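Local coordinates for pollen-specific leucine-rich repeat extensin-like protein 1 (Arabidopsis thaliana, PDB 6TME), which probably acts in the pollen cell wall, where its leucine-rich repeat domain is likely to bind secreted peptide partners, at residues Ala67-Pro72 / Lys78-Ala83; Gln52-Ala57 / Ala95-Asn100; Phe317-Ala322 / Pro356-Pro361; Gly272-Thr277 / Asp300-Leu305; Gly154-Val159 / Leu169-Asn174. All coordinates share one frame; numbering follows the deposited sequence.

Interaction 1: residues Ala67-Pro72 / Lys78-Ala83; sequences ANWVGP and KGVFCA
Two hydrogen bonds join N68 and W69 to the backbone of K78. The amide N of K78 points at OD1 of N68, with N to OD1 at 2.9 Å and a nearly straight N-H...O angle of 165°. The donor lies in the carbonyl plane, on a lone pair of OD1. CG of N68 sits between its backbone N and carbonyl carbon (chi1 78°), which turns the amide to the K78 backbone. The second bond runs the other way, from NE1 of W69 to O of K78, at 2.8 Å. That oxygen lies at the indole edge, close to the ring plane.

The apolar part is small. CG2 of V80 comes to 4.1 Å from CZ2 of W69, obliquely to the ring. W69 also packs on L51 and W54 of helix 43-56, and Y77, from the loop, stacks with its ring. An alanine in place of W69 would lose the indole N-H, and would probably leave the K78 carbonyl without this donor and open a gap beside V80.

Both bonds use the peptide groups of K78, not its amine. The contact thus grips the N-H and C=O of K78 just before strand 80-85, in the N-terminal cap of the leucine-rich repeat domain.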
# COMPACT_ATOMS: atom_id res chain seq x y z
N ALA A 67 8.92 23.31 18.96
CA ALA A 67 9.37 24.51 19.67
C ALA A 67 8.21 25.38 20.14
O ALA A 67 8.17 25.81 21.29
CB ALA A 67 10.31 25.31 18.77
N ASN A 68 7.25 25.67 19.25
CA ASN A 68 6.14 26.53 19.64
C ASN A 68 5.00 25.79 20.34
O ASN A 68 3.94 26.38 20.55
CB ASN A 68 5.58 27.30 18.42
CG ASN A 68 4.67 26.43 17.52
OD1 ASN A 68 4.74 25.20 17.53
ND2 ASN A 68 3.80 27.09 16.76
N TRP A 69 5.19 24.52 20.72
CA TRP A 69 4.15 23.79 21.46
C TRP A 69 4.16 24.21 22.94
O TRP A 69 4.57 23.47 23.84
CB TRP A 69 4.33 22.29 21.33
CG TRP A 69 4.07 21.70 20.00
CD1 TRP A 69 4.14 22.32 18.78
CD2 TRP A 69 3.69 20.35 19.74
NE1 TRP A 69 3.83 21.44 17.79
CE2 TRP A 69 3.56 20.21 18.34
CE3 TRP A 69 3.46 19.23 20.55
CZ2 TRP A 69 3.20 19.00 17.73
CZ3 TRP A 69 3.11 18.01 19.94
CH2 TRP A 69 2.99 17.92 18.54
N VAL A 70 3.68 25.43 23.18
CA VAL A 70 3.67 26.04 24.51
C VAL A 70 2.40 26.85 24.69
O VAL A 70 1.94 27.52 23.75
CB VAL A 70 4.91 26.93 24.76
CG1 VAL A 70 6.20 26.14 24.57
CG2 VAL A 70 4.91 28.12 23.83
N GLY A 71 1.82 26.80 25.88
CA GLY A 71 0.62 27.54 26.17
C GLY A 71 -0.63 26.88 25.64
O GLY A 71 -0.58 25.93 24.86
N PRO A 72 -1.80 27.39 26.04
CA PRO A 72 -3.06 26.71 25.75
C PRO A 72 -3.65 26.97 24.37
O PRO A 72 -4.72 26.43 24.07
CB PRO A 72 -3.98 27.26 26.85
CG PRO A 72 -3.49 28.68 27.01
CD PRO A 72 -1.99 28.61 26.84
N LYS A 78 2.72 24.01 15.75
CA LYS A 78 3.14 23.56 14.43
C LYS A 78 2.81 22.08 14.25
O LYS A 78 3.19 21.25 15.09
CB LYS A 78 4.64 23.78 14.23
CG LYS A 78 5.08 23.41 12.81
CD LYS A 78 6.49 23.84 12.49
CE LYS A 78 6.83 23.51 11.04
NZ LYS A 78 8.27 23.73 10.70
N GLY A 79 2.12 21.75 13.15
CA GLY A 79 1.72 20.38 12.86
C GLY A 79 0.36 20.02 13.41
O GLY A 79 -0.11 18.89 13.16
N VAL A 80 -0.29 20.93 14.12
CA VAL A 80 -1.62 20.72 14.68
C VAL A 80 -2.59 21.56 13.87
O VAL A 80 -2.34 22.74 13.62
CB VAL A 80 -1.65 21.09 16.17
CG1 VAL A 80 -3.04 20.88 16.75
CG2 VAL A 80 -0.59 20.26 16.94
N PHE A 81 -3.70 20.96 13.45
CA PHE A 81 -4.59 21.63 12.51
C PHE A 81 -6.01 21.61 13.04
O PHE A 81 -6.59 20.55 13.25
CB PHE A 81 -4.49 20.99 11.12
CG PHE A 81 -3.13 21.18 10.48
CD1 PHE A 81 -2.87 22.28 9.67
CD2 PHE A 81 -2.09 20.28 10.74
CE1 PHE A 81 -1.62 22.47 9.09
CE2 PHE A 81 -0.84 20.47 10.18
CZ PHE A 81 -0.61 21.57 9.33
N CYS A 82 -6.57 22.79 13.26
CA CYS A 82 -7.88 22.95 13.87
C CYS A 82 -8.91 23.20 12.78
O CYS A 82 -8.58 23.44 11.62
CB CYS A 82 -7.87 24.09 14.90
SG CYS A 82 -7.02 23.68 16.46
N ALA A 83 -10.18 23.10 13.17
CA ALA A 83 -11.30 23.12 12.24
C ALA A 83 -12.59 23.28 13.04
O ALA A 83 -12.60 23.05 14.26
CB ALA A 83 -11.36 21.83 11.40

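Interaction 2: residues Gln52-Ala57 / Ala95-Asn100; sequences QAWKKA and AGIDLN
This is a buried apolar contact between the N-terminal helix 43-56 and strand 92-98, near the start of the repeat domain. It rests on one indole, that of W54, set against the ends of I97 and L99. No hydrogen bond crosses it. The backbones stay far apart, with CA of W54 12.1 Å from CA of I97, and the tryptophan spans the distance. Its CG lies anti to the backbone N (chi1 -158°), which sends the six-membered ring out from the helix.

The far corner of that ring does the touching. CG2 of I97 meets the ring edge, near its plane, 3.9 Å from CZ3 of W54. CD1 of L99 approaches obliquely, and its closest atom is CH2 of W54 at 3.6 Å. The leucine comes from the opposite direction to the indole, while I97 and W54 lie alongside one another, pointing in opposite senses.

Beyond these residues the strand ends in an Asx turn. OD1 of D98 accepts from N of N100 at 3.0 Å, which fixes the chain just after L99.

Other side chains surround the indole. F58 meets it edge-to-face, F128 lies against it with the planes at about 30°, and L108 and P109 pack on it. I97 also touches V80 on strand 80-85 and F121 on strand 120-122, and thus lies between the indole and residues of both neighbouring strands.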
# COMPACT_ATOMS: atom_id res chain seq x y z
N GLN A 52 0.95 18.08 25.16
CA GLN A 52 2.06 18.22 26.10
C GLN A 52 2.57 16.86 26.57
O GLN A 52 3.78 16.70 26.79
CB GLN A 52 1.66 19.09 27.31
CG GLN A 52 1.51 20.61 27.02
CD GLN A 52 2.79 21.21 26.44
OE1 GLN A 52 3.88 20.86 26.86
NE2 GLN A 52 2.64 22.11 25.47
N ALA A 53 1.68 15.88 26.76
CA ALA A 53 2.17 14.54 27.08
C ALA A 53 3.00 13.98 25.93
O ALA A 53 3.99 13.28 26.16
CB ALA A 53 1.01 13.60 27.40
N TRP A 54 2.65 14.32 24.68
CA TRP A 54 3.40 13.82 23.53
C TRP A 54 4.78 14.48 23.45
O TRP A 54 5.80 13.79 23.27
CB TRP A 54 2.60 14.07 22.24
CG TRP A 54 2.99 13.18 21.10
CD1 TRP A 54 3.86 12.11 21.13
CD2 TRP A 54 2.53 13.27 19.74
NE1 TRP A 54 3.97 11.55 19.88
CE2 TRP A 54 3.16 12.24 19.01
CE3 TRP A 54 1.66 14.15 19.07
CZ2 TRP A 54 2.94 12.05 17.64
CZ3 TRP A 54 1.43 13.96 17.71
CH2 TRP A 54 2.07 12.92 17.01
N LYS A 55 4.83 15.80 23.62
CA LYS A 55 6.09 16.53 23.60
C LYS A 55 7.05 16.05 24.69
O LYS A 55 8.27 16.02 24.48
CB LYS A 55 5.82 18.03 23.76
CG LYS A 55 7.05 18.93 23.76
CD LYS A 55 6.65 20.37 24.08
CE LYS A 55 7.79 21.37 23.82
NZ LYS A 55 7.37 22.76 24.27
N LYS A 56 6.53 15.68 25.87
CA LYS A 56 7.40 15.07 26.88
C LYS A 56 8.08 13.81 26.36
O LYS A 56 9.23 13.54 26.72
CB LYS A 56 6.62 14.74 28.15
CG LYS A 56 6.28 15.92 29.02
CD LYS A 56 5.67 15.43 30.34
CE LYS A 56 5.35 16.56 31.30
NZ LYS A 56 4.84 16.01 32.60
N ALA A 57 7.41 13.06 25.49
CA ALA A 57 7.99 11.86 24.89
C ALA A 57 8.88 12.14 23.69
O ALA A 57 9.40 11.18 23.12
CB ALA A 57 6.89 10.88 24.48
N ALA A 95 -8.52 18.74 14.59
CA ALA A 95 -9.05 17.78 13.63
C ALA A 95 -7.96 17.04 12.90
O ALA A 95 -8.24 16.01 12.26
CB ALA A 95 -9.95 18.49 12.59
N GLY A 96 -6.73 17.54 12.97
CA GLY A 96 -5.66 16.97 12.19
C GLY A 96 -4.31 17.14 12.85
O GLY A 96 -4.04 18.13 13.53
N ILE A 97 -3.46 16.14 12.65
CA ILE A 97 -2.07 16.18 13.05
C ILE A 97 -1.27 15.83 11.81
O ILE A 97 -1.61 14.88 11.10
CB ILE A 97 -1.81 15.18 14.18
CG1 ILE A 97 -2.65 15.56 15.41
CG2 ILE A 97 -0.32 15.09 14.45
CD1 ILE A 97 -2.11 16.74 16.18
N ASP A 98 -0.26 16.63 11.50
CA ASP A 98 0.57 16.36 10.34
C ASP A 98 1.99 16.79 10.68
O ASP A 98 2.29 17.98 10.67
CB ASP A 98 0.07 17.05 9.09
CG ASP A 98 0.78 16.56 7.82
OD1 ASP A 98 1.92 16.04 7.91
OD2 ASP A 98 0.18 16.67 6.73
N LEU A 99 2.85 15.80 10.96
CA LEU A 99 4.27 15.95 11.24
C LEU A 99 5.12 15.25 10.18
O LEU A 99 6.26 14.86 10.46
CB LEU A 99 4.59 15.41 12.63
CG LEU A 99 3.80 16.07 13.78
CD1 LEU A 99 3.98 15.34 15.14
CD2 LEU A 99 4.20 17.55 13.89
N ASN A 100 4.59 15.07 8.97
CA ASN A 100 5.33 14.38 7.91
C ASN A 100 6.73 14.95 7.77
O ASN A 100 6.91 16.16 7.68
CB ASN A 100 4.60 14.48 6.56
CG ASN A 100 3.47 13.50 6.45
OD1 ASN A 100 3.29 12.63 7.30
ND2 ASN A 100 2.68 13.65 5.40

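Interaction 3: residues Phe317-Ala322 / Pro356-Pro361; sequences FFNGEA and PVVSRP
F317 offers one ring face to V357. CG1 of V357 stands over it, 3.8 Å from the ring centroid and 16° off the ring normal, which makes a CH-pi contact. The methyl is displaced toward the rim, and its nearest ring atom is CG of F317 at 3.7 Å. CG2 of V357 reaches the same ring farther out, 3.9 Å from CE1 of F317. CG1 of V357 is anti to the backbone N (chi1 -180°), which brings one methyl over the ring while the other, CG2, lies nearer CE1. The two side chains cross at about a right angle.

V358 makes the next contact. Its CG2 lies 4.0 Å from the carbonyl O of F317, and its CG1 lies 3.9 Å from CB of N319. An alanine in place of F317 would remove the ring and would probably leave the V357 methyls without a platform.

K349 makes a cation-pi contact with the F317 ring. In the backbone, F317 pairs with F294 and N319 with G296.

The end of helix 351-358 and strand 317-321 are joined by apolar packing and a CH-pi contact, with no hydrogen bond between the two segments. This join at the C-terminal end of the repeat domain rests on a valine methyl over an aromatic face, and so has no directional bond.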
# COMPACT_ATOMS: atom_id res chain seq x y z
N PHE A 317 10.85 -19.59 -16.33
CA PHE A 317 11.23 -20.69 -17.24
C PHE A 317 10.27 -20.78 -18.41
O PHE A 317 9.84 -21.88 -18.80
CB PHE A 317 11.28 -22.03 -16.51
CG PHE A 317 12.19 -22.05 -15.32
CD1 PHE A 317 13.47 -22.53 -15.43
CD2 PHE A 317 11.75 -21.59 -14.09
CE1 PHE A 317 14.31 -22.56 -14.34
CE2 PHE A 317 12.58 -21.62 -12.99
CZ PHE A 317 13.87 -22.11 -13.13
N PHE A 318 9.89 -19.65 -19.00
CA PHE A 318 9.08 -19.70 -20.21
C PHE A 318 9.91 -20.30 -21.35
O PHE A 318 11.09 -19.97 -21.54
CB PHE A 318 8.58 -18.30 -20.57
CG PHE A 318 7.67 -17.68 -19.51
CD1 PHE A 318 6.38 -18.16 -19.30
CD2 PHE A 318 8.10 -16.60 -18.74
CE1 PHE A 318 5.55 -17.59 -18.34
CE2 PHE A 318 7.28 -16.04 -17.77
CZ PHE A 318 6.00 -16.53 -17.57
N ASN A 319 9.30 -21.22 -22.10
CA ASN A 319 9.97 -21.86 -23.23
C ASN A 319 9.38 -21.45 -24.57
O ASN A 319 9.82 -21.96 -25.60
CB ASN A 319 9.97 -23.39 -23.08
CG ASN A 319 8.56 -24.00 -23.12
OD1 ASN A 319 7.54 -23.30 -23.13
ND2 ASN A 319 8.50 -25.32 -23.15
N GLY A 320 8.40 -20.54 -24.59
CA GLY A 320 7.89 -19.99 -25.83
C GLY A 320 7.27 -18.63 -25.60
O GLY A 320 6.78 -18.33 -24.50
N GLU A 321 7.31 -17.79 -26.63
CA GLU A 321 6.62 -16.51 -26.56
C GLU A 321 6.10 -16.13 -27.93
O GLU A 321 6.73 -16.42 -28.94
CB GLU A 321 7.53 -15.39 -26.02
CG GLU A 321 8.79 -15.13 -26.83
CD GLU A 321 9.64 -14.02 -26.21
OE1 GLU A 321 9.18 -13.38 -25.24
OE2 GLU A 321 10.77 -13.78 -26.69
N ALA A 322 4.95 -15.47 -27.95
CA ALA A 322 4.43 -14.91 -29.18
C ALA A 322 5.36 -13.82 -29.72
O ALA A 322 6.10 -13.18 -28.97
CB ALA A 322 3.03 -14.35 -28.95
N PRO A 356 15.36 -29.88 -17.19
CA PRO A 356 14.71 -30.46 -16.00
C PRO A 356 13.40 -29.77 -15.63
O PRO A 356 12.39 -30.44 -15.37
CB PRO A 356 15.77 -30.29 -14.91
CG PRO A 356 17.07 -30.23 -15.65
CD PRO A 356 16.76 -29.51 -16.92
N VAL A 357 13.39 -28.43 -15.61
CA VAL A 357 12.20 -27.70 -15.21
C VAL A 357 11.17 -27.67 -16.33
O VAL A 357 9.97 -27.88 -16.11
CB VAL A 357 12.58 -26.27 -14.75
CG1 VAL A 357 11.34 -25.49 -14.32
CG2 VAL A 357 13.60 -26.32 -13.64
N VAL A 358 11.64 -27.39 -17.55
CA VAL A 358 10.72 -27.21 -18.67
C VAL A 358 9.99 -28.51 -18.99
O VAL A 358 8.82 -28.49 -19.38
CB VAL A 358 11.48 -26.65 -19.89
CG1 VAL A 358 10.64 -26.66 -21.11
CG2 VAL A 358 11.92 -25.21 -19.60
N SER A 359 10.64 -29.65 -18.77
CA SER A 359 10.03 -30.94 -19.07
C SER A 359 9.19 -31.49 -17.93
O SER A 359 8.58 -32.55 -18.09
CB SER A 359 11.11 -31.96 -19.45
OG SER A 359 11.87 -32.34 -18.32
N ARG A 360 9.14 -30.80 -16.79
CA ARG A 360 8.29 -31.19 -15.66
C ARG A 360 7.44 -30.00 -15.24
O ARG A 360 7.65 -29.42 -14.16
CB ARG A 360 9.12 -31.73 -14.50
CG ARG A 360 9.86 -33.01 -14.85
CD ARG A 360 10.70 -33.51 -13.68
NE ARG A 360 12.11 -33.54 -14.02
CZ ARG A 360 12.86 -34.63 -13.99
NH1 ARG A 360 12.33 -35.79 -13.63
NH2 ARG A 360 14.15 -34.56 -14.31
N PRO A 361 6.47 -29.60 -16.06
CA PRO A 361 5.58 -28.51 -15.67
C PRO A 361 4.62 -28.97 -14.58
O PRO A 361 4.21 -30.13 -14.53
CB PRO A 361 4.83 -28.19 -16.96
CG PRO A 361 4.77 -29.51 -17.68
CD PRO A 361 6.04 -30.25 -17.32

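Interaction 4: residues Gly272-Thr277 / Asp300-Leu305; sequences GSLPST and DNICKL. With SO4 (sulfate ion), chain K.
I302 and N301 of the short helix 300-303 face the loop 272-277. CD1 of I302 makes the apolar contact. It lies 4.1 Å from CB of L274 and 4.3 Å from O of P275. Its CG1 is anti to the carbonyl carbon (chi1 -66°), and the chain then extends (chi2 161°), which carries CD1 out to the loop. N301, the next residue back, reaches S276. Its ND2 is 3.3 Å from O of S276, but the angle is too poor for a hydrogen bond. ND2 also packs at 4.0 Å from CB of S276.

The next shell holds both sides. S276 O has a weak bond from S279 OG, and OG1 of T277 binds the O of N252. On the helix side, I302 packs on F311 of strand 310-312. C303 is tied to C325 by a disulfide, and K333 NZ bonds to the carbonyls of C303 and L305.

A sulfate ion, probably from the crystallisation liquor, lies between D300, where the helix begins, and K304, just past its end. O4 lies 2.6 Å from OD2 of D300, and K304 gives it a weak hydrogen bond from NZ at 3.4 Å. S324 N also binds the ion.

No hydrogen bond links the two segments. They share a small apolar contact with a polar pair, N301 and S276, beside it. The C303-C325 disulfide and K333 also tie down the helix end, so the weak cross-contact is not its sole hold.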
# COMPACT_ATOMS: atom_id res chain seq x y z
N GLY A 272 3.67 -22.98 -12.52
CA GLY A 272 2.62 -23.12 -13.50
C GLY A 272 2.77 -22.17 -14.66
O GLY A 272 3.78 -21.48 -14.85
N SER A 273 1.72 -22.15 -15.46
CA SER A 273 1.62 -21.25 -16.60
C SER A 273 0.79 -20.03 -16.23
O SER A 273 -0.01 -20.06 -15.30
CB SER A 273 0.98 -21.96 -17.80
OG SER A 273 1.58 -23.22 -18.00
N LEU A 274 1.03 -18.96 -16.95
CA LEU A 274 0.15 -17.82 -16.84
C LEU A 274 -1.25 -18.27 -17.23
O LEU A 274 -1.41 -18.98 -18.23
CB LEU A 274 0.60 -16.68 -17.75
CG LEU A 274 1.99 -16.17 -17.38
CD1 LEU A 274 2.38 -14.96 -18.21
CD2 LEU A 274 2.04 -15.86 -15.88
N PRO A 275 -2.27 -17.95 -16.45
CA PRO A 275 -3.62 -18.34 -16.84
C PRO A 275 -4.06 -17.54 -18.06
O PRO A 275 -3.81 -16.34 -18.17
CB PRO A 275 -4.47 -18.01 -15.61
CG PRO A 275 -3.64 -17.12 -14.78
CD PRO A 275 -2.22 -17.45 -15.06
N SER A 276 -4.73 -18.24 -18.99
CA SER A 276 -5.27 -17.59 -20.18
C SER A 276 -6.33 -16.56 -19.83
O SER A 276 -6.60 -15.66 -20.64
CB SER A 276 -5.83 -18.65 -21.14
OG SER A 276 -6.66 -19.56 -20.44
N THR A 277 -6.95 -16.68 -18.66
CA THR A 277 -7.92 -15.69 -18.18
C THR A 277 -7.32 -14.30 -18.04
O THR A 277 -8.07 -13.33 -17.91
CB THR A 277 -8.49 -16.14 -16.83
OG1 THR A 277 -7.42 -16.54 -15.97
CG2 THR A 277 -9.44 -17.31 -17.02
N ASP A 300 -0.07 -13.89 -27.31
CA ASP A 300 -0.57 -12.55 -27.58
C ASP A 300 -1.95 -12.32 -26.99
O ASP A 300 -2.44 -11.19 -27.02
CB ASP A 300 -0.58 -12.27 -29.09
CG ASP A 300 -1.45 -13.23 -29.85
OD1 ASP A 300 -1.84 -14.27 -29.27
OD2 ASP A 300 -1.76 -12.93 -31.03
N ASN A 301 -2.58 -13.38 -26.46
CA ASN A 301 -3.72 -13.21 -25.57
C ASN A 301 -3.41 -12.15 -24.53
O ASN A 301 -4.27 -11.33 -24.18
CB ASN A 301 -4.02 -14.55 -24.90
CG ASN A 301 -5.48 -14.78 -24.71
OD1 ASN A 301 -6.31 -14.11 -25.32
ND2 ASN A 301 -5.82 -15.75 -23.84
N ILE A 302 -2.17 -12.13 -24.06
CA ILE A 302 -1.72 -11.25 -22.99
C ILE A 302 -0.95 -10.05 -23.54
O ILE A 302 -1.21 -8.91 -23.17
CB ILE A 302 -0.88 -12.07 -21.99
CG1 ILE A 302 -1.77 -13.10 -21.30
CG2 ILE A 302 -0.18 -11.17 -21.01
CD1 ILE A 302 -1.02 -14.24 -20.66
N CYS A 303 -0.02 -10.30 -24.46
CA CYS A 303 0.87 -9.26 -24.95
C CYS A 303 0.17 -8.21 -25.81
O CYS A 303 0.75 -7.14 -26.03
CB CYS A 303 2.02 -9.88 -25.73
SG CYS A 303 3.08 -10.95 -24.68
N LYS A 304 -1.06 -8.47 -26.26
CA LYS A 304 -1.78 -7.47 -27.05
C LYS A 304 -2.93 -6.83 -26.28
O LYS A 304 -3.80 -6.20 -26.89
CB LYS A 304 -2.25 -8.08 -28.37
CG LYS A 304 -1.09 -8.05 -29.36
CD LYS A 304 -1.18 -9.00 -30.54
CE LYS A 304 -2.33 -8.68 -31.47
NZ LYS A 304 -2.01 -9.16 -32.84
N LEU A 305 -2.94 -6.96 -24.95
CA LEU A 305 -3.90 -6.24 -24.14
C LEU A 305 -3.79 -4.74 -24.42
O LEU A 305 -2.68 -4.22 -24.58
CB LEU A 305 -3.66 -6.54 -22.66
CG LEU A 305 -4.11 -7.92 -22.15
CD1 LEU A 305 -3.43 -8.28 -20.84
CD2 LEU A 305 -5.62 -8.00 -21.99
S SO4 K . 1.35 -12.08 -33.14
O1 SO4 K . 1.79 -10.83 -33.76
O2 SO4 K . 2.31 -12.49 -32.12
O3 SO4 K . 1.27 -13.12 -34.16
O4 SO4 K . 0.03 -11.89 -32.53

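Interaction 5: residues Gly154-Val159 / Leu169-Asn174; sequences GPFPTV and LDIRYN
F156 and I171 cross at about a right angle, with CD1 of the isoleucine reaching the ring. CD1 of I171 lies 3.8 Å from CE2 of F156, in an oblique approach to the ring. CG of F156 is anti to the backbone N (chi1 -179°), which swings the ring inward to meet it. L169 comes at the ring from the opposite direction, and its CD2 stands 4.1 Å from CZ of F156.

CG of P157 and CG2 of I171 point toward each other at 4.0 Å. CD of P157 also lies over one face of the F156 ring. F199, from strand 198-201, packs on both F156 and I171.

Polar groups fix the chain around I171. OD1 of D170 accepts from N of R172 at 3.0 Å, an Asx turn, and OD2 of D170 forms a salt bridge to NE of R172 at 2.8 Å. ND2 of N174 gives its hydrogen to O of I171 at 2.9 Å, from above the carbonyl plane. N174 also bonds to V147 and F152, and N197 ND2 reaches the I171 carbonyl.

Inward-facing aliphatic residues on a short strand, a packed phenylalanine and an asparagine bonded to backbone groups are the hallmarks of a leucine-rich repeat solenoid.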
# COMPACT_ATOMS: atom_id res chain seq x y z
N GLY A 154 6.18 -4.95 16.20
CA GLY A 154 5.31 -5.91 16.83
C GLY A 154 4.07 -6.16 16.01
O GLY A 154 3.99 -5.82 14.83
N PRO A 155 3.05 -6.73 16.65
CA PRO A 155 1.88 -7.21 15.91
C PRO A 155 1.13 -6.10 15.19
O PRO A 155 1.20 -4.92 15.55
CB PRO A 155 1.00 -7.82 17.02
CG PRO A 155 1.97 -8.10 18.15
CD PRO A 155 2.96 -6.98 18.09
N PHE A 156 0.38 -6.51 14.15
CA PHE A 156 -0.42 -5.57 13.38
C PHE A 156 -1.18 -4.63 14.32
O PHE A 156 -1.74 -5.10 15.31
CB PHE A 156 -1.38 -6.35 12.48
CG PHE A 156 -2.25 -5.47 11.62
CD1 PHE A 156 -3.40 -4.90 12.12
CD2 PHE A 156 -1.89 -5.21 10.31
CE1 PHE A 156 -4.19 -4.08 11.31
CE2 PHE A 156 -2.67 -4.41 9.51
CZ PHE A 156 -3.83 -3.83 10.01
N PRO A 157 -1.20 -3.30 14.05
CA PRO A 157 -1.89 -2.37 14.96
C PRO A 157 -3.40 -2.50 14.90
O PRO A 157 -4.07 -1.75 14.17
CB PRO A 157 -1.44 -0.99 14.46
CG PRO A 157 -1.18 -1.21 12.97
CD PRO A 157 -0.58 -2.61 12.90
N THR A 158 -3.95 -3.44 15.65
CA THR A 158 -5.36 -3.78 15.50
C THR A 158 -6.30 -2.68 15.98
O THR A 158 -7.50 -2.74 15.66
CB THR A 158 -5.64 -5.12 16.21
OG1 THR A 158 -5.05 -5.13 17.51
CG2 THR A 158 -5.04 -6.27 15.39
N VAL A 159 -5.81 -1.68 16.72
CA VAL A 159 -6.64 -0.52 17.04
C VAL A 159 -7.24 0.10 15.78
O VAL A 159 -8.34 0.68 15.81
CB VAL A 159 -5.83 0.52 17.85
CG1 VAL A 159 -4.69 1.09 17.01
CG2 VAL A 159 -6.74 1.65 18.36
N LEU A 169 -5.14 3.60 5.37
CA LEU A 169 -4.27 3.02 6.39
C LEU A 169 -2.92 2.79 5.74
O LEU A 169 -2.80 1.96 4.83
CB LEU A 169 -4.86 1.71 6.91
CG LEU A 169 -4.10 0.99 8.03
CD1 LEU A 169 -3.77 1.92 9.17
CD2 LEU A 169 -4.90 -0.20 8.54
N ASP A 170 -1.90 3.52 6.20
CA ASP A 170 -0.52 3.32 5.76
C ASP A 170 0.38 2.96 6.95
O ASP A 170 0.70 3.83 7.77
CB ASP A 170 0.01 4.56 5.04
CG ASP A 170 1.28 4.26 4.23
OD1 ASP A 170 1.97 3.28 4.59
OD2 ASP A 170 1.59 5.00 3.27
N ILE A 171 0.82 1.71 7.02
CA ILE A 171 1.78 1.26 8.02
C ILE A 171 3.08 0.76 7.40
O ILE A 171 3.90 0.15 8.08
CB ILE A 171 1.17 0.18 8.94
CG1 ILE A 171 0.85 -1.08 8.12
CG2 ILE A 171 -0.10 0.72 9.64
CD1 ILE A 171 0.41 -2.26 8.96
N ARG A 172 3.28 1.04 6.11
CA ARG A 172 4.43 0.54 5.38
C ARG A 172 5.73 1.07 5.99
O ARG A 172 5.76 2.13 6.64
CB ARG A 172 4.32 0.95 3.89
CG ARG A 172 4.66 2.42 3.62
CD ARG A 172 4.17 3.00 2.28
NE ARG A 172 4.16 4.46 2.44
CZ ARG A 172 5.12 5.29 2.02
NH1 ARG A 172 6.18 4.85 1.33
NH2 ARG A 172 5.01 6.58 2.31
N TYR A 173 6.80 0.28 5.83
CA TYR A 173 8.16 0.67 6.22
C TYR A 173 8.30 0.82 7.73
O TYR A 173 8.86 1.79 8.24
CB TYR A 173 8.59 1.95 5.50
CG TYR A 173 9.23 1.64 4.19
CD1 TYR A 173 10.51 1.07 4.13
CD2 TYR A 173 8.57 1.89 3.00
CE1 TYR A 173 11.11 0.77 2.89
CE2 TYR A 173 9.14 1.62 1.79
CZ TYR A 173 10.41 1.05 1.73
OH TYR A 173 10.94 0.79 0.51
N ASN A 174 7.78 -0.16 8.45
CA ASN A 174 7.96 -0.25 9.89
C ASN A 174 8.51 -1.65 10.15
O ASN A 174 9.11 -2.28 9.28
CB ASN A 174 6.66 0.05 10.63
CG ASN A 174 6.34 1.52 10.68
OD1 ASN A 174 6.99 2.28 11.40
ND2 ASN A 174 5.32 1.94 9.93

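In the fold
Interactions 1 and 2 form one cluster at the N-terminal end, with centres 9 Å apart. G79 O and D98 N are 2.8 Å apart and F81 N and G96 O 2.9 Å apart, both probable hydrogen bonds between strands 80-85 and 92-98. Interactions 3 and 4 form another cluster at the far end, with centres 15 Å apart, where F318 packs on L274. Interaction 5 lies between them, 18 Å from interaction 2 and 35 Å from interaction 4, centre to centre. The centres of interactions 1 and 3 are about 62 Å apart, on opposite sides of the chain's centre. A bound glycan sugar lies about 14 Å from the side chain of I302.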